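Local structure of cytosolic phospholipase A2 delta (Homo sapiens, 5IZ5) at residues 30-36 and 136-142; 47-51 and 64-70; 326-332 and 358-364; 338-343 and 366-370. The protein hydrolyses the sn-2 ester of glycerophospholipids in a calcium-dependent manner, releasing a lysophospholipid and a fatty acid, with a preference for linoleic acid at that position. The protein carries 3 engineered substitutions. The contacts are given in a common frame with arbitrary orientation. Residues are numbered along the deposited sequence.

Interaction 1 of 4, residues 30-36 and 136-142; sequences VRVLEAR and EELDVEF
Strand 30-36 and strand 137-142, with Glu-136 just before it, pair antiparallel in the C2-type beta sandwich, their axes 4.7 Å apart and their N-to-C directions 170° apart, with a classic beta bulge midway. Val-30 (t) pairs with Phe-142 as a non-hydrogen-bonded pair (CA-CA 4.9 Å), its CG1 lying 3.6 Å from Val-140 CG1 and 3.9 Å from Phe-142 CE1. Arg-31 forms a hydrogen-bonded pair with Glu-141: Arg-31 N to Glu-141 O 2.8 Å, Glu-141 N to Arg-31 O 3.0 Å. Val-32 (t) faces Val-140 and brings CG1 to 4.3 Å from Leu-138 CD2. At Leu-33 the psi of -70° breaks the extended course, so that Leu-33 and Glu-34 together oppose Asp-139: Leu-33 N to Asp-139 O 3.0 Å, Asp-139 N to Glu-34 O 2.8 Å. Ala-35 then sits opposite Leu-138, CA to CA 4.3 Å, on the apolar face shared with Val-30, Val-32, Val-140 and Phe-142; strand 91-98 packs against that face through Leu-92, Leu-94 and Ile-96. Arg-36 N donates to Glu-137 O at 2.9 Å, and Glu-137 N to Arg-36 O at 3.1 Å. The Arg-36 side chain (m, t, m) centres a salt-bridge network on the other face, with NH1 2.9 Å from Glu-34 OE2. Asp-139 OD1 also bonds Thr-127. At the guanidinium edge, Arg-36 NH1 meets Asp-139 OD2 at 2.9 Å and Arg-36 NH2 meets Glu-137 OE1 at 2.7 Å.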
# COMPACT_ATOMS: atom_id res chain seq x y z
N VAL B 30 4.18 36.84 -3.06
CA VAL B 30 4.82 36.43 -4.30
C VAL B 30 4.44 37.45 -5.37
O VAL B 30 3.27 37.54 -5.75
CB VAL B 30 4.36 35.02 -4.74
CG1 VAL B 30 5.08 34.59 -6.02
CG2 VAL B 30 4.59 34.02 -3.63
N ARG B 31 5.42 38.22 -5.84
CA ARG B 31 5.17 39.23 -6.87
C ARG B 31 5.65 38.75 -8.23
O ARG B 31 6.86 38.70 -8.48
CB ARG B 31 5.84 40.56 -6.50
CG ARG B 31 5.46 41.72 -7.42
CD ARG B 31 5.98 43.06 -6.92
NE ARG B 31 5.22 43.56 -5.77
CZ ARG B 31 4.01 44.12 -5.84
NH1 ARG B 31 3.38 44.24 -7.01
NH2 ARG B 31 3.41 44.54 -4.73
N VAL B 32 4.70 38.40 -9.09
CA VAL B 32 4.99 37.95 -10.45
C VAL B 32 5.23 39.19 -11.31
O VAL B 32 4.31 39.96 -11.58
CB VAL B 32 3.82 37.13 -11.03
CG1 VAL B 32 4.11 36.67 -12.46
CG2 VAL B 32 3.53 35.92 -10.15
N LEU B 33 6.48 39.40 -11.73
CA LEU B 33 6.85 40.62 -12.44
C LEU B 33 6.62 40.50 -13.95
O LEU B 33 5.71 41.13 -14.50
CB LEU B 33 8.32 40.98 -12.16
CG LEU B 33 8.65 41.30 -10.70
CD1 LEU B 33 10.16 41.36 -10.51
CD2 LEU B 33 8.00 42.61 -10.29
N GLU B 34 7.44 39.69 -14.61
CA GLU B 34 7.43 39.59 -16.06
C GLU B 34 8.11 38.31 -16.52
O GLU B 34 8.81 37.65 -15.75
CB GLU B 34 8.14 40.79 -16.68
CG GLU B 34 9.63 40.87 -16.36
CD GLU B 34 10.32 42.03 -17.05
OE1 GLU B 34 9.92 43.19 -16.80
OE2 GLU B 34 11.26 41.79 -17.83
N ALA B 35 7.91 37.98 -17.80
CA ALA B 35 8.60 36.87 -18.43
C ALA B 35 9.16 37.30 -19.78
O ALA B 35 8.71 38.30 -20.35
CB ALA B 35 7.65 35.69 -18.60
N ARG B 36 10.14 36.55 -20.28
CA ARG B 36 10.80 36.87 -21.55
C ARG B 36 11.02 35.63 -22.41
O ARG B 36 11.23 34.53 -21.89
CB ARG B 36 12.15 37.53 -21.28
CG ARG B 36 12.09 38.90 -20.63
CD ARG B 36 13.48 39.39 -20.26
NE ARG B 36 14.09 38.55 -19.22
CZ ARG B 36 13.95 38.74 -17.91
NH1 ARG B 36 13.23 39.75 -17.43
NH2 ARG B 36 14.55 37.90 -17.06
N GLU B 136 13.82 30.87 -22.10
CA GLU B 136 12.62 31.43 -21.46
C GLU B 136 12.95 31.82 -20.01
O GLU B 136 13.63 31.07 -19.31
CB GLU B 136 11.45 30.41 -21.53
CG GLU B 136 11.60 29.34 -22.62
CD GLU B 136 10.29 28.78 -23.16
OE1 GLU B 136 9.20 29.19 -22.69
OE2 GLU B 136 10.36 27.93 -24.08
N GLU B 137 12.51 33.00 -19.56
CA GLU B 137 12.79 33.46 -18.19
C GLU B 137 11.58 34.08 -17.50
O GLU B 137 10.78 34.76 -18.15
CB GLU B 137 13.93 34.48 -18.18
CG GLU B 137 15.25 33.93 -18.69
CD GLU B 137 16.40 34.91 -18.57
OE1 GLU B 137 16.19 36.07 -18.13
OE2 GLU B 137 17.54 34.52 -18.91
N LEU B 138 11.46 33.85 -16.19
CA LEU B 138 10.38 34.41 -15.37
C LEU B 138 10.97 35.15 -14.17
O LEU B 138 11.70 34.56 -13.36
CB LEU B 138 9.47 33.28 -14.86
CG LEU B 138 8.00 33.55 -14.46
CD1 LEU B 138 7.58 32.64 -13.33
CD2 LEU B 138 7.72 35.00 -14.08
N ASP B 139 10.66 36.44 -14.04
CA ASP B 139 11.11 37.24 -12.89
C ASP B 139 10.04 37.30 -11.81
O ASP B 139 8.90 37.70 -12.07
CB ASP B 139 11.47 38.67 -13.32
CG ASP B 139 12.77 38.74 -14.08
OD1 ASP B 139 13.49 37.72 -14.17
OD2 ASP B 139 13.07 39.84 -14.58
N VAL B 140 10.42 36.91 -10.60
CA VAL B 140 9.52 36.91 -9.45
C VAL B 140 10.27 37.46 -8.24
O VAL B 140 11.48 37.29 -8.13
CB VAL B 140 9.04 35.48 -9.12
CG1 VAL B 140 7.97 35.50 -8.04
CG2 VAL B 140 8.51 34.79 -10.38
N GLU B 141 9.54 38.09 -7.32
CA GLU B 141 10.11 38.46 -6.02
C GLU B 141 9.29 37.93 -4.85
O GLU B 141 8.06 37.91 -4.89
CB GLU B 141 10.40 39.95 -5.88
CG GLU B 141 9.59 40.91 -6.74
CD GLU B 141 10.10 42.34 -6.65
OE1 GLU B 141 11.21 42.56 -6.11
OE2 GLU B 141 9.39 43.25 -7.11
N PHE B 142 10.02 37.49 -3.82
CA PHE B 142 9.43 36.87 -2.65
C PHE B 142 9.74 37.67 -1.40
O PHE B 142 10.89 38.05 -1.17
CB PHE B 142 10.00 35.46 -2.46
CG PHE B 142 9.74 34.54 -3.61
CD1 PHE B 142 8.57 33.80 -3.66
CD2 PHE B 142 10.66 34.42 -4.65
CE1 PHE B 142 8.33 32.94 -4.73
CE2 PHE B 142 10.42 33.57 -5.71
CZ PHE B 142 9.26 32.83 -5.75

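Interaction 2 of 4, residues 47-51 and 64-70; sequences ADPYV and KTKTLTD
In this C2 domain, which associates with membranes on binding calcium, 64-70, the end of strand 62-64 and the loop after it, runs beside the start of strand 49-55, end-to-end directions 163° apart; 47-51 carries Asp-48, a predicted calcium ligand. Lys-64, extended with all chi angles t, lays its chain over one face of the Tyr-50 ring (chi1 p): a CH-pi contact from CE, 4.0 Å to the centroid, and a cation-pi contact from NZ at 4.4 Å, 19° off the normal. Thr-65 N donates to Val-51 O at 2.9 Å. Its side chain, chi1 p, replaces a main-chain acceptor: OG1 receives Val-51 N at 2.8 Å and donates to Lys-66 O at 3.1 Å. Thr-67 (m) puts CG2 3.4 Å from Asp-48 O, while its OG1 bonds Glu-99. Leu-68 N donates to Pro-49 O at 3.0 Å, and Leu-68 CB lies 4.2 Å from Pro-49 CD. Asp-70 has positive phi and psi (50°/56°), and Asp-70 N donates to Asp-48 OD1 at 3.0 Å.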
# COMPACT_ATOMS: atom_id res chain seq x y z
N ALA B 47 2.11 34.49 -27.98
CA ALA B 47 1.25 33.85 -26.99
C ALA B 47 0.34 34.85 -26.29
O ALA B 47 0.58 36.07 -26.33
CB ALA B 47 2.09 33.12 -25.95
N ASP B 48 -0.71 34.33 -25.66
CA ASP B 48 -1.59 35.10 -24.79
C ASP B 48 -1.38 34.62 -23.36
O ASP B 48 -2.17 33.83 -22.84
CB ASP B 48 -3.05 34.90 -25.22
CG ASP B 48 -3.30 35.33 -26.65
OD1 ASP B 48 -2.91 36.46 -27.03
OD2 ASP B 48 -3.89 34.53 -27.40
N PRO B 49 -0.29 35.08 -22.71
CA PRO B 49 0.16 34.38 -21.51
C PRO B 49 -0.44 34.87 -20.20
O PRO B 49 -0.66 36.07 -20.01
CB PRO B 49 1.67 34.63 -21.53
CG PRO B 49 1.83 35.94 -22.23
CD PRO B 49 0.57 36.23 -23.00
N TYR B 50 -0.72 33.92 -19.31
CA TYR B 50 -1.05 34.20 -17.91
C TYR B 50 -0.28 33.24 -17.02
O TYR B 50 0.11 32.14 -17.45
CB TYR B 50 -2.56 34.06 -17.66
CG TYR B 50 -3.13 32.70 -17.98
CD1 TYR B 50 -3.23 31.71 -17.01
CD2 TYR B 50 -3.59 32.40 -19.27
CE1 TYR B 50 -3.76 30.47 -17.30
CE2 TYR B 50 -4.13 31.16 -19.57
CZ TYR B 50 -4.21 30.20 -18.58
OH TYR B 50 -4.73 28.96 -18.86
N VAL B 51 -0.04 33.64 -15.77
CA VAL B 51 0.67 32.80 -14.81
C VAL B 51 -0.28 32.20 -13.79
O VAL B 51 -1.17 32.88 -13.27
CB VAL B 51 1.78 33.58 -14.07
CG1 VAL B 51 2.56 32.66 -13.14
CG2 VAL B 51 2.72 34.25 -15.06
N LYS B 64 -4.20 33.28 -10.34
CA LYS B 64 -4.09 33.45 -11.78
C LYS B 64 -3.88 34.94 -12.06
O LYS B 64 -4.64 35.77 -11.57
CB LYS B 64 -5.37 32.95 -12.45
CG LYS B 64 -5.36 32.96 -13.97
CD LYS B 64 -6.65 32.36 -14.53
CE LYS B 64 -6.74 32.53 -16.04
NZ LYS B 64 -7.72 31.58 -16.66
N THR B 65 -2.83 35.27 -12.81
CA THR B 65 -2.63 36.65 -13.24
C THR B 65 -3.63 36.96 -14.34
O THR B 65 -4.34 36.08 -14.82
CB THR B 65 -1.22 36.90 -13.82
OG1 THR B 65 -1.03 36.12 -15.01
CG2 THR B 65 -0.13 36.57 -12.80
N LYS B 66 -3.67 38.22 -14.75
CA LYS B 66 -4.41 38.60 -15.94
C LYS B 66 -3.74 37.99 -17.16
O LYS B 66 -2.53 37.74 -17.15
CB LYS B 66 -4.47 40.12 -16.08
CG LYS B 66 -5.35 40.79 -15.05
CD LYS B 66 -5.60 42.25 -15.40
CE LYS B 66 -6.30 42.98 -14.26
NZ LYS B 66 -5.36 43.30 -13.16
N THR B 67 -4.53 37.72 -18.19
CA THR B 67 -4.01 37.24 -19.46
C THR B 67 -3.60 38.45 -20.29
O THR B 67 -4.38 39.37 -20.47
CB THR B 67 -5.05 36.42 -20.24
OG1 THR B 67 -5.43 35.28 -19.47
CG2 THR B 67 -4.48 35.96 -21.58
N LEU B 68 -2.36 38.44 -20.77
CA LEU B 68 -1.92 39.46 -21.71
C LEU B 68 -2.05 38.92 -23.13
O LEU B 68 -2.17 37.71 -23.34
CB LEU B 68 -0.50 39.92 -21.40
CG LEU B 68 -0.30 40.47 -19.97
CD1 LEU B 68 1.00 41.23 -19.87
CD2 LEU B 68 -1.46 41.35 -19.53
N THR B 69 -2.04 39.84 -24.09
CA THR B 69 -2.42 39.56 -25.47
C THR B 69 -1.24 39.77 -26.40
O THR B 69 -0.64 40.85 -26.42
CB THR B 69 -3.58 40.48 -25.90
OG1 THR B 69 -3.35 41.81 -25.40
CG2 THR B 69 -4.92 39.99 -25.35
N ASP B 70 -0.87 38.72 -27.14
CA ASP B 70 0.08 38.82 -28.25
C ASP B 70 1.36 39.55 -27.85
O ASP B 70 1.73 40.55 -28.48
CB ASP B 70 -0.57 39.54 -29.45
CG ASP B 70 0.23 39.38 -30.73
OD1 ASP B 70 0.68 40.40 -31.30
OD2 ASP B 70 0.40 38.22 -31.17

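Interaction 3 of 4, residues 326-332 and 358-364; sequences VVGIMAT and VTYFSGI
Strands 327-331 and 360-363 run parallel, 13° between directions and 4.6 Å between axes, as the two strands of a beta-alpha-beta unit in the central mixed sheet of the catalytic domain. Gly-328 pairs with Tyr-360, Ile-329 with Phe-361 and Met-330 with Ser-362 (CA-CA 4.5 to 4.9 Å). Val-327 O accepts from both Thr-359 N (2.8 Å) and Tyr-360 N (3.1 Å), where Thr-359 has psi -47°; Ile-329 N to Tyr-360 O (2.9 Å) and Ser-362 N to Ile-329 O (2.8 Å) continue the register. On one face, Ile-329 (m, t) sets CG1 3.9 Å from Val-358 CG1 (Val-358 is t), and CG2 3.9 Å from CD1 of Phe-361 (t, chi2 5°); Leu-346 of the intervening helix 335-351 packs on both Ile-329 and Phe-361. On the other, Tyr-360 (m) places CE2 3.6 Å from CG1 of Val-326 (t), and Ser-362 (p) holds OG 3.7 Å from CB of Met-330 (t, t, chi3 104°). Ile-364 (p, t) packs on Leu-467. A water accepts from Val-327 N (2.9 Å) and Thr-359 OG1 (2.7 Å). Strand 360-363 runs on through Ile-364 to the nucleophile Ser-365. Main-chain hydrogen bonds thus set the parallel register, apolar side chains pack between sheet and helix 335-351, and the buried hydroxyls are satisfied, Tyr-360 by Glu-294 and Ser-362 by Ser-659.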
# COMPACT_ATOMS: atom_id res chain seq x y z
N VAL B 326 13.33 -13.10 19.28
CA VAL B 326 12.23 -12.84 18.36
C VAL B 326 12.49 -13.63 17.08
O VAL B 326 13.47 -13.38 16.37
CB VAL B 326 12.09 -11.33 18.08
CG1 VAL B 326 10.94 -11.06 17.11
CG2 VAL B 326 11.87 -10.56 19.38
N VAL B 327 11.62 -14.59 16.81
CA VAL B 327 11.76 -15.48 15.66
C VAL B 327 10.67 -15.17 14.64
O VAL B 327 9.50 -15.01 15.00
CB VAL B 327 11.64 -16.96 16.08
CG1 VAL B 327 11.72 -17.88 14.88
CG2 VAL B 327 12.73 -17.31 17.09
N GLY B 328 11.05 -15.10 13.37
CA GLY B 328 10.10 -14.85 12.28
C GLY B 328 10.16 -15.92 11.21
O GLY B 328 11.21 -16.49 10.95
N ILE B 329 9.00 -16.22 10.64
CA ILE B 329 8.90 -16.99 9.41
C ILE B 329 8.63 -16.01 8.29
O ILE B 329 7.76 -15.15 8.42
CB ILE B 329 7.69 -17.94 9.40
CG1 ILE B 329 7.87 -19.07 10.40
CG2 ILE B 329 7.50 -18.54 8.01
CD1 ILE B 329 6.58 -19.81 10.72
N MET B 330 9.34 -16.18 7.17
CA MET B 330 9.24 -15.28 6.04
C MET B 330 9.07 -16.12 4.77
O MET B 330 9.94 -16.93 4.44
CB MET B 330 10.54 -14.48 6.01
CG MET B 330 10.89 -13.64 4.81
SD MET B 330 12.38 -12.72 5.23
CE MET B 330 13.70 -13.57 4.34
N ALA B 331 7.93 -15.95 4.10
CA ALA B 331 7.58 -16.76 2.94
C ALA B 331 7.58 -15.88 1.70
O ALA B 331 7.23 -14.70 1.76
CB ALA B 331 6.22 -17.40 3.14
N THR B 332 7.98 -16.47 0.57
CA THR B 332 7.98 -15.78 -0.72
C THR B 332 6.69 -16.11 -1.46
O THR B 332 5.81 -16.81 -0.94
CB THR B 332 9.18 -16.21 -1.60
OG1 THR B 332 8.99 -17.57 -2.04
CG2 THR B 332 10.49 -16.09 -0.86
N VAL B 358 7.62 -19.09 17.35
CA VAL B 358 7.61 -18.05 16.31
C VAL B 358 6.75 -16.86 16.71
O VAL B 358 5.59 -17.02 17.08
CB VAL B 358 7.08 -18.62 14.97
CG1 VAL B 358 7.06 -17.54 13.89
CG2 VAL B 358 7.93 -19.80 14.53
N THR B 359 7.33 -15.66 16.62
CA THR B 359 6.61 -14.43 16.95
C THR B 359 5.92 -13.82 15.72
O THR B 359 4.75 -13.45 15.78
CB THR B 359 7.54 -13.39 17.60
OG1 THR B 359 7.97 -13.88 18.87
CG2 THR B 359 6.84 -12.05 17.80
N TYR B 360 6.65 -13.74 14.60
CA TYR B 360 6.16 -13.08 13.39
C TYR B 360 6.07 -14.04 12.20
O TYR B 360 6.88 -14.95 12.06
CB TYR B 360 7.08 -11.93 13.02
CG TYR B 360 7.05 -10.77 13.99
CD1 TYR B 360 5.90 -10.02 14.17
CD2 TYR B 360 8.19 -10.41 14.70
CE1 TYR B 360 5.88 -8.94 15.04
CE2 TYR B 360 8.18 -9.34 15.57
CZ TYR B 360 7.03 -8.61 15.74
OH TYR B 360 7.01 -7.53 16.60
N PHE B 361 5.08 -13.81 11.34
CA PHE B 361 4.83 -14.67 10.19
C PHE B 361 4.47 -13.76 9.00
O PHE B 361 3.35 -13.26 8.92
CB PHE B 361 3.72 -15.66 10.55
CG PHE B 361 3.36 -16.67 9.48
CD1 PHE B 361 4.06 -16.76 8.28
CD2 PHE B 361 2.30 -17.54 9.69
CE1 PHE B 361 3.69 -17.69 7.32
CE2 PHE B 361 1.94 -18.47 8.74
CZ PHE B 361 2.64 -18.55 7.55
N SER B 362 5.44 -13.53 8.12
CA SER B 362 5.25 -12.66 6.95
C SER B 362 5.14 -13.45 5.65
O SER B 362 5.74 -14.53 5.50
CB SER B 362 6.38 -11.63 6.83
OG SER B 362 7.58 -12.23 6.37
N GLY B 363 4.37 -12.91 4.72
CA GLY B 363 4.17 -13.54 3.42
C GLY B 363 3.70 -12.58 2.35
O GLY B 363 3.22 -11.47 2.64
N ILE B 364 3.86 -13.02 1.10
CA ILE B 364 3.40 -12.31 -0.09
C ILE B 364 2.76 -13.29 -1.05
O ILE B 364 2.99 -14.50 -0.96
CB ILE B 364 4.55 -11.60 -0.83
CG1 ILE B 364 5.71 -12.58 -1.09
CG2 ILE B 364 5.03 -10.40 -0.03
CD1 ILE B 364 6.70 -12.09 -2.11
O HOH W 1 9.98 -15.65 18.92

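Interaction 4 of 4, residues 338-343 and 366-370; sequences AMTSLY and GSTWT
Segment 338-343 lies within helix 335-351, with Leu-342 N to Ala-338 O 3.0 Å and Tyr-343 N to Met-339 O 3.2 Å; 366-370 takes in the first turn of helix 367-375. Their CA atoms come nearest at Met-339 and Ser-367, 4.9 Å. Gly-366 O lies 3.6 Å from Met-339 CB. Thr-370 (chi1 m) donates from OG1 to Met-339 O at 2.9 Å and lays CG2 on the face of the Tyr-343 ring, 3.5 Å from the centroid and 7° off the normal, a CH-pi contact. Tyr-343 OH bonds His-373. Met-339 (t, t, p) brings SD 3.8 Å from Trp-369 CE3 in an edge-on Met-aromatic contact; Trp-369 NE1 bonds Ser-532. Leu-342 (t, p) sets CD2 3.6 Å from Ser-367 O. Such close pairing joins the helix that starts at the substrate-binding pair Gly-334 and Gly-335 to the helix after the nucleophile Ser-365, as in the nucleophile-elbow architecture of patatin-like phospholipases.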
# COMPACT_ATOMS: atom_id res chain seq x y z
N ALA B 338 3.50 -22.15 -3.67
CA ALA B 338 3.86 -21.52 -2.39
C ALA B 338 2.84 -21.88 -1.31
O ALA B 338 3.22 -22.19 -0.19
CB ALA B 338 3.96 -20.00 -2.54
N MET B 339 1.55 -21.82 -1.65
CA MET B 339 0.50 -22.12 -0.68
C MET B 339 0.66 -23.54 -0.12
O MET B 339 0.64 -23.74 1.10
CB MET B 339 -0.89 -21.97 -1.32
CG MET B 339 -2.04 -22.27 -0.38
SD MET B 339 -3.66 -22.34 -1.16
CE MET B 339 -3.53 -23.85 -2.13
N THR B 340 0.80 -24.51 -1.02
CA THR B 340 0.91 -25.92 -0.64
C THR B 340 2.16 -26.18 0.20
O THR B 340 2.08 -26.76 1.29
CB THR B 340 0.94 -26.82 -1.90
OG1 THR B 340 -0.29 -26.67 -2.60
CG2 THR B 340 1.13 -28.30 -1.54
N SER B 341 3.30 -25.74 -0.30
CA SER B 341 4.57 -25.98 0.36
C SER B 341 4.62 -25.35 1.76
O SER B 341 5.17 -25.95 2.69
CB SER B 341 5.70 -25.44 -0.50
OG SER B 341 6.96 -25.69 0.11
N LEU B 342 4.05 -24.15 1.90
CA LEU B 342 4.01 -23.44 3.18
C LEU B 342 3.20 -24.21 4.22
O LEU B 342 3.57 -24.24 5.39
CB LEU B 342 3.45 -22.03 2.99
CG LEU B 342 3.35 -21.13 4.23
CD1 LEU B 342 4.68 -21.03 4.97
CD2 LEU B 342 2.89 -19.73 3.81
N TYR B 343 2.09 -24.82 3.80
CA TYR B 343 1.33 -25.70 4.68
C TYR B 343 2.23 -26.80 5.26
O TYR B 343 2.17 -27.10 6.46
CB TYR B 343 0.18 -26.36 3.91
CG TYR B 343 -1.12 -25.58 3.88
CD1 TYR B 343 -1.82 -25.30 5.05
CD2 TYR B 343 -1.67 -25.15 2.68
CE1 TYR B 343 -3.01 -24.60 5.03
CE2 TYR B 343 -2.87 -24.45 2.64
CZ TYR B 343 -3.54 -24.18 3.81
OH TYR B 343 -4.72 -23.48 3.78
N GLY B 366 0.95 -15.99 -3.23
CA GLY B 366 0.32 -17.27 -2.87
C GLY B 366 0.46 -17.72 -1.42
O GLY B 366 -0.39 -18.46 -0.92
N SER B 367 1.53 -17.29 -0.76
CA SER B 367 1.72 -17.58 0.66
C SER B 367 0.61 -16.99 1.54
O SER B 367 0.26 -17.57 2.57
CB SER B 367 3.07 -17.07 1.16
OG SER B 367 4.10 -17.90 0.68
N THR B 368 0.06 -15.84 1.11
CA THR B 368 -1.01 -15.18 1.86
C THR B 368 -2.30 -16.00 1.87
O THR B 368 -3.13 -15.81 2.76
CB THR B 368 -1.36 -13.76 1.32
OG1 THR B 368 -1.91 -13.85 0.00
CG2 THR B 368 -0.13 -12.85 1.32
N TRP B 369 -2.46 -16.89 0.90
CA TRP B 369 -3.65 -17.75 0.86
C TRP B 369 -3.63 -18.74 2.02
O TRP B 369 -4.66 -18.99 2.64
CB TRP B 369 -3.75 -18.53 -0.46
CG TRP B 369 -3.67 -17.68 -1.70
CD1 TRP B 369 -3.79 -16.32 -1.78
CD2 TRP B 369 -3.47 -18.14 -3.04
NE1 TRP B 369 -3.65 -15.91 -3.09
CE2 TRP B 369 -3.46 -17.01 -3.88
CE3 TRP B 369 -3.28 -19.42 -3.61
CZ2 TRP B 369 -3.28 -17.10 -5.26
CZ3 TRP B 369 -3.10 -19.51 -4.98
CH2 TRP B 369 -3.10 -18.36 -5.79
N THR B 370 -2.46 -19.31 2.28
CA THR B 370 -2.28 -20.21 3.42
C THR B 370 -2.55 -19.45 4.71
O THR B 370 -3.32 -19.91 5.56
CB THR B 370 -0.84 -20.76 3.46
OG1 THR B 370 -0.52 -21.36 2.20
CG2 THR B 370 -0.68 -21.81 4.56

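From the N terminus, interaction 1 opens at 30-36 and closes with 136-142, pairing distant strands of the C2 sandwich. Interaction 2 is nested inside that loop, joining the start of strand 49-55 to the loop after strand 62-64; the two touch where Val-32 CG1 lies 3.8 Å from Val-51 CG2. Interactions 3 and 4 follow in series in the catalytic domain, the centres of interactions 1 and 3 about 56 Å apart. These later two cross: interaction 3 closes the loop carrying helix 335-351, and interaction 4 a second from that helix across strand 360-363 and Ser-365 to helix 367-375. Thr-332 O and Ser-367 OG hydrogen-bond at 2.6 Å, and Phe-361 CZ packs 3.9 Å from Leu-342 CD2, tying the sheet to both helices.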